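Local coordinates for glycerophosphoryl diester phosphodiesterase (Agrobacterium tumefaciens str. C58, PDB 3KS6), which is a magnesium-bound, TIM-barrel member of the glycerophosphoryl diester phosphodiesterase family, at residues G16-P20 against I77-S83; A45-H49 against M86-L91. The contacts are given in a common frame with arbitrary orientation. Numbering follows the deposited sequence.

Interaction 1: residues G16-P20 against I77-S83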
loop_
_atom_site.group_PDB
_atom_site.type_symbol
_atom_site.label_atom_id
_atom_site.label_comp_id
_atom_site.label_asym_id
_atom_site.label_seq_id
_atom_site.Cartn_x
_atom_site.Cartn_y
_atom_site.Cartn_z
ATOM N N GLY A 16 9.920 0.307 -11.978
ATOM C CA GLY A 16 8.869 1.152 -12.486
ATOM C C GLY A 16 7.664 1.045 -11.595
ATOM O O GLY A 16 7.561 0.142 -10.758
ATOM N N ASP A 17 6.725 1.955 -11.813
ATOM C CA ASP A 17 5.565 2.086 -10.958
ATOM C C ASP A 17 4.451 1.106 -11.337
ATOM O O ASP A 17 3.849 1.209 -12.407
ATOM C CB ASP A 17 5.087 3.529 -11.051
ATOM C CG ASP A 17 4.001 3.883 -10.030
ATOM O OD1 ASP A 17 3.079 3.079 -9.778
ATOM O OD2 ASP A 17 4.082 5.015 -9.508
ATOM N N SER A 18 4.176 0.148 -10.457
ATOM C CA SER A 18 3.047 -0.782 -10.634
ATOM C C SER A 18 3.129 -1.583 -11.926
ATOM O O SER A 18 2.120 -1.783 -12.645
ATOM C CB SER A 18 1.691 -0.031 -10.543
ATOM O OG SER A 18 1.625 0.740 -9.370
ATOM N N THR A 19 4.322 -2.095 -12.217
ATOM C CA THR A 19 4.542 -2.798 -13.475
ATOM C C THR A 19 4.464 -4.297 -13.278
ATOM O O THR A 19 4.794 -4.795 -12.182
ATOM C CB THR A 19 5.960 -2.520 -14.061
ATOM O OG1 THR A 19 6.952 -2.882 -13.093
ATOM C CG2 THR A 19 6.130 -1.016 -14.513
ATOM N N PRO A 20 4.098 -5.033 -14.346
ATOM C CA PRO A 20 4.183 -6.487 -14.278
ATOM C C PRO A 20 5.565 -7.006 -13.821
ATOM O O PRO A 20 5.651 -7.939 -13.014
ATOM C CB PRO A 20 3.883 -6.912 -15.725
ATOM C CG PRO A 20 2.996 -5.829 -16.246
ATOM C CD PRO A 20 3.522 -4.570 -15.627
ATOM N N ILE A 77 3.484 1.875 -19.637
ATOM C CA ILE A 77 4.005 2.389 -18.394
ATOM C C ILE A 77 5.428 2.890 -18.583
ATOM O O ILE A 77 6.286 2.164 -19.102
ATOM C CB ILE A 77 4.012 1.312 -17.286
ATOM C CG1 ILE A 77 2.596 0.710 -17.059
ATOM C CG2 ILE A 77 4.526 1.945 -15.960
ATOM C CD1 ILE A 77 2.605 -0.514 -16.108
ATOM N N ARG A 78 5.689 4.106 -18.109
ATOM C CA ARG A 78 7.038 4.667 -18.158
ATOM C C ARG A 78 8.002 3.757 -17.443
ATOM O O ARG A 78 7.705 3.278 -16.345
ATOM C CB ARG A 78 7.085 6.031 -17.484
ATOM C CG ARG A 78 6.340 7.041 -18.255
ATOM C CD ARG A 78 6.519 8.422 -17.736
ATOM N NE ARG A 78 5.444 9.256 -18.254
ATOM C CZ ARG A 78 5.337 10.558 -18.039
ATOM N NH1 ARG A 78 6.255 11.197 -17.332
ATOM N NH2 ARG A 78 4.311 11.219 -18.544
ATOM N N TYR A 79 9.150 3.508 -18.076
ATOM C CA TYR A 79 10.212 2.659 -17.516
ATOM C C TYR A 79 9.805 1.201 -17.409
ATOM O O TYR A 79 10.512 0.440 -16.766
ATOM C CB TYR A 79 10.752 3.172 -16.153
ATOM C CG TYR A 79 10.912 4.640 -16.059
ATOM C CD1 TYR A 79 11.838 5.305 -16.845
ATOM C CD2 TYR A 79 10.128 5.392 -15.194
ATOM C CE1 TYR A 79 11.966 6.691 -16.782
ATOM C CE2 TYR A 79 10.242 6.762 -15.129
ATOM C CZ TYR A 79 11.164 7.409 -15.915
ATOM O OH TYR A 79 11.260 8.773 -15.846
ATOM N N GLY A 80 8.716 0.814 -18.096
ATOM C CA GLY A 80 8.125 -0.511 -18.006
ATOM C C GLY A 80 8.312 -1.385 -19.242
ATOM O O GLY A 80 7.630 -2.411 -19.387
ATOM N N ALA A 81 9.250 -0.990 -20.108
ATOM C CA ALA A 81 9.653 -1.737 -21.292
ATOM C C ALA A 81 8.460 -2.193 -22.120
ATOM O O ALA A 81 8.427 -3.341 -22.607
ATOM C CB ALA A 81 10.550 -2.947 -20.891
ATOM N N GLY A 82 7.489 -1.293 -22.306
ATOM C CA GLY A 82 6.325 -1.606 -23.091
ATOM C C GLY A 82 5.161 -2.295 -22.407
ATOM O O GLY A 82 4.160 -2.577 -23.068
ATOM N N SER A 83 5.258 -2.541 -21.101
ATOM C CA SER A 83 4.156 -3.170 -20.358
ATOM C C SER A 83 2.964 -2.223 -20.204
ATOM O O SER A 83 3.107 -1.004 -20.334
ATOM C CB SER A 83 4.635 -3.645 -18.988
ATOM O OG SER A 83 5.128 -2.565 -18.222
HETATM O O HOH W 1 7.025 3.974 -13.708
#
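This is a loop-to-loop packing contact at the periphery of the TIM barrel, where the link between helices 12-15 and 20-27 rests on a double turn in the loop before strand 86-87. No direct hydrogen bond joins the two segments; van der Waals contact and one water do the work. I77 makes the largest share of the contact. Its CG2 lies 3.7 Å from D17 O and 3.7 Å from T19 CG2, while its CD1 sits 3.7 Å from S18 O and 4.2 Å from P20 CD, so the side chain runs along the 16-20 loop, touching main-chain oxygens and side chains. S83 adds to the surface with OG 3.7 Å from P20 CD.

A type II turn from I77 to G80 is closed by G80 N to I77 O (3.0 Å), and a type I' turn from G80 to S83 by S83 N to G80 O (2.9 Å); S83 OG also donates to G80 O at 2.8 Å. A CB on G80 would run into that same OG. Water 1 bridges the loops, accepting from D17 N and donating to R78 O, both at 2.8 Å.

T19 is the N-cap of helix 20-27; its OG1 is hydrogen-bonded to G22 N and F15 O, and its CG2 faces I77. D17 forms a salt bridge with R9, in the loop just after strand 4-8.

Interaction 2: residues A45-H49 against M86-L91; sequences AIVVH and MTLEEL
Strand 46-48 pairs antiparallel with the short, only loosely held strand 86-87, which turns directly into helix 88-95; the pair forms an antiparallel branch on strand 33-40 of the TIM barrel. A45 leads in with its N bonded to T41. I46 is extended (phi/psi -122/117), and its O accepts from L88 N at 3.0 Å (153° at the hydrogen), with T87 CA also 3.2 Å from I46 O in a CA-H...O contact. The I46 side chain (m, t) packs CG2 against L88 CB at 3.7 Å. V47 (-115/150) faces T87 as a non-hydrogen-bonded pair with CA atoms 4.2 Å apart and side chains diverging; V47 CA lies 3.3 Å from M86 O, and its side chain turns to L69 and V72 of helix 69-74.

V48 (-95/109, chi1 t) donates from N to M86 O at 2.8 Å and 172°. Its CG2 reaches L91 CD2 at 4.0 Å and the CB of selenomethionine M86 at 4.4 Å, a patch completed by F23 of helix 20-27 and F36 of strand 33-40. H49 continues extended, its backbone bonded to D37, a magnesium ligand.

On the partner segment T87 (chi1 p) and E90 form a capping box: E90 N to T87 OG1 is 3.2 Å, and T87 N to E90 OE1 is 3.1 Å. Water 2 accepts from M86 N at 2.9 Å and donates to V48 O at 2.7 Å.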
loop_
_atom_site.group_PDB
_atom_site.type_symbol
_atom_site.label_atom_id
_atom_site.label_comp_id
_atom_site.label_asym_id
_atom_site.label_seq_id
_atom_site.Cartn_x
_atom_site.Cartn_y
_atom_site.Cartn_z
ATOM N N ALA A 45 -14.296 -2.631 -14.361
ATOM C CA ALA A 45 -13.096 -3.415 -14.110
ATOM C C ALA A 45 -12.310 -2.720 -13.001
ATOM O O ALA A 45 -12.656 -1.605 -12.595
ATOM C CB ALA A 45 -12.264 -3.523 -15.366
ATOM N N ILE A 46 -11.278 -3.418 -12.514
ATOM C CA ILE A 46 -10.400 -2.969 -11.439
ATOM C C ILE A 46 -8.957 -2.966 -11.976
ATOM O O ILE A 46 -8.451 -3.999 -12.367
ATOM C CB ILE A 46 -10.479 -3.872 -10.222
ATOM C CG1 ILE A 46 -11.916 -3.924 -9.688
ATOM C CG2 ILE A 46 -9.498 -3.369 -9.120
ATOM C CD1 ILE A 46 -12.091 -4.891 -8.554
ATOM N N VAL A 47 -8.323 -1.802 -12.029
ATOM C CA VAL A 47 -6.943 -1.726 -12.473
ATOM C C VAL A 47 -6.038 -1.272 -11.349
ATOM O O VAL A 47 -6.447 -0.524 -10.465
ATOM C CB VAL A 47 -6.743 -0.815 -13.696
ATOM C CG1 VAL A 47 -7.504 -1.376 -14.908
ATOM C CG2 VAL A 47 -7.156 0.629 -13.384
ATOM N N VAL A 48 -4.804 -1.750 -11.425
ATOM C CA VAL A 48 -3.762 -1.518 -10.431
ATOM C C VAL A 48 -2.924 -0.306 -10.918
ATOM O O VAL A 48 -2.219 -0.371 -11.912
ATOM C CB VAL A 48 -2.850 -2.754 -10.282
ATOM C CG1 VAL A 48 -1.800 -2.536 -9.212
ATOM C CG2 VAL A 48 -3.689 -4.019 -9.981
ATOM N N HIS A 49 -3.063 0.814 -10.228
ATOM C CA HIS A 49 -2.423 2.082 -10.615
ATOM C C HIS A 49 -2.446 2.997 -9.422
ATOM O O HIS A 49 -3.418 2.992 -8.659
ATOM C CB HIS A 49 -3.192 2.718 -11.773
ATOM C CG HIS A 49 -2.367 3.646 -12.612
ATOM N ND1 HIS A 49 -1.577 3.188 -13.639
ATOM C CD2 HIS A 49 -2.216 4.996 -12.598
ATOM C CE1 HIS A 49 -0.965 4.204 -14.223
ATOM N NE2 HIS A 49 -1.333 5.316 -13.616
HETATM N N MSE A 86 -2.007 -3.253 -15.164
HETATM C CA MSE A 86 -2.611 -4.542 -14.786
HETATM C C MSE A 86 -4.009 -4.409 -14.205
HETATM O O MSE A 86 -4.387 -3.358 -13.646
HETATM C CB MSE A 86 -1.771 -5.256 -13.722
HETATM C CG MSE A 86 -0.309 -5.490 -14.056
HETATM SE SE MSE A 86 0.512 -6.690 -12.749
HETATM C CE MSE A 86 -0.113 -8.379 -13.302
ATOM N N THR A 87 -4.770 -5.504 -14.326
ATOM C CA THR A 87 -6.016 -5.658 -13.612
ATOM C C THR A 87 -5.727 -6.353 -12.276
ATOM O O THR A 87 -4.670 -6.979 -12.091
ATOM C CB THR A 87 -7.057 -6.508 -14.401
ATOM O OG1 THR A 87 -6.532 -7.831 -14.595
ATOM C CG2 THR A 87 -7.409 -5.849 -15.731
ATOM N N LEU A 88 -6.659 -6.228 -11.335
ATOM C CA LEU A 88 -6.523 -6.922 -10.061
ATOM C C LEU A 88 -6.376 -8.446 -10.321
ATOM O O LEU A 88 -5.516 -9.122 -9.722
ATOM C CB LEU A 88 -7.724 -6.624 -9.135
ATOM C CG LEU A 88 -7.776 -7.326 -7.765
ATOM C CD1 LEU A 88 -6.483 -7.125 -6.940
ATOM C CD2 LEU A 88 -9.030 -6.894 -6.985
ATOM N N GLU A 89 -7.188 -8.991 -11.223
ATOM C CA GLU A 89 -7.141 -10.425 -11.531
ATOM C C GLU A 89 -5.755 -10.887 -11.978
ATOM O O GLU A 89 -5.234 -11.946 -11.559
ATOM C CB GLU A 89 -8.172 -10.758 -12.634
ATOM C CG GLU A 89 -8.062 -12.206 -13.126
ATOM C CD GLU A 89 -9.000 -12.568 -14.279
ATOM O OE1 GLU A 89 -9.468 -11.665 -15.004
ATOM O OE2 GLU A 89 -9.239 -13.788 -14.443
ATOM N N GLU A 90 -5.157 -10.106 -12.861
ATOM C CA GLU A 90 -3.813 -10.408 -13.357
ATOM C C GLU A 90 -2.791 -10.367 -12.223
ATOM O O GLU A 90 -1.898 -11.218 -12.165
ATOM C CB GLU A 90 -3.451 -9.436 -14.467
ATOM C CG GLU A 90 -4.263 -9.688 -15.738
ATOM C CD GLU A 90 -4.230 -8.520 -16.764
ATOM O OE1 GLU A 90 -3.684 -7.433 -16.493
ATOM O OE2 GLU A 90 -4.800 -8.707 -17.855
ATOM N N LEU A 91 -2.929 -9.382 -11.321
ATOM C CA LEU A 91 -2.078 -9.294 -10.123
ATOM C C LEU A 91 -2.263 -10.527 -9.238
ATOM O O LEU A 91 -1.296 -11.140 -8.778
ATOM C CB LEU A 91 -2.344 -7.992 -9.336
ATOM C CG LEU A 91 -1.490 -7.732 -8.076
ATOM C CD1 LEU A 91 0.033 -7.693 -8.340
ATOM C CD2 LEU A 91 -1.956 -6.475 -7.363
HETATM O O HOH W 2 -0.401 -1.735 -13.275
#

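Interaction 2 is the buried contact, built on main-chain hydrogen bonds from strand 46-48 to strand 86-87 and the first turn of helix 88-95, and on aliphatic packing; interaction 1 is only partly buried, lies farther from the chain's centre, and joins its loops by van der Waals contact and a water. The segments alternate along the chain, and 77-83 is separated from 86-91 by only two residues. Helix 20-27 serves both: its first residue, P20, belongs to interaction 1 and meets M86 of interaction 2, CG to CG at 4.0 Å, while S18 CB approaches V48 O at 4.2 Å. Each contact also includes a helix N-cap threonine, T19 for helix 20-27 and T87 for helix 88-95.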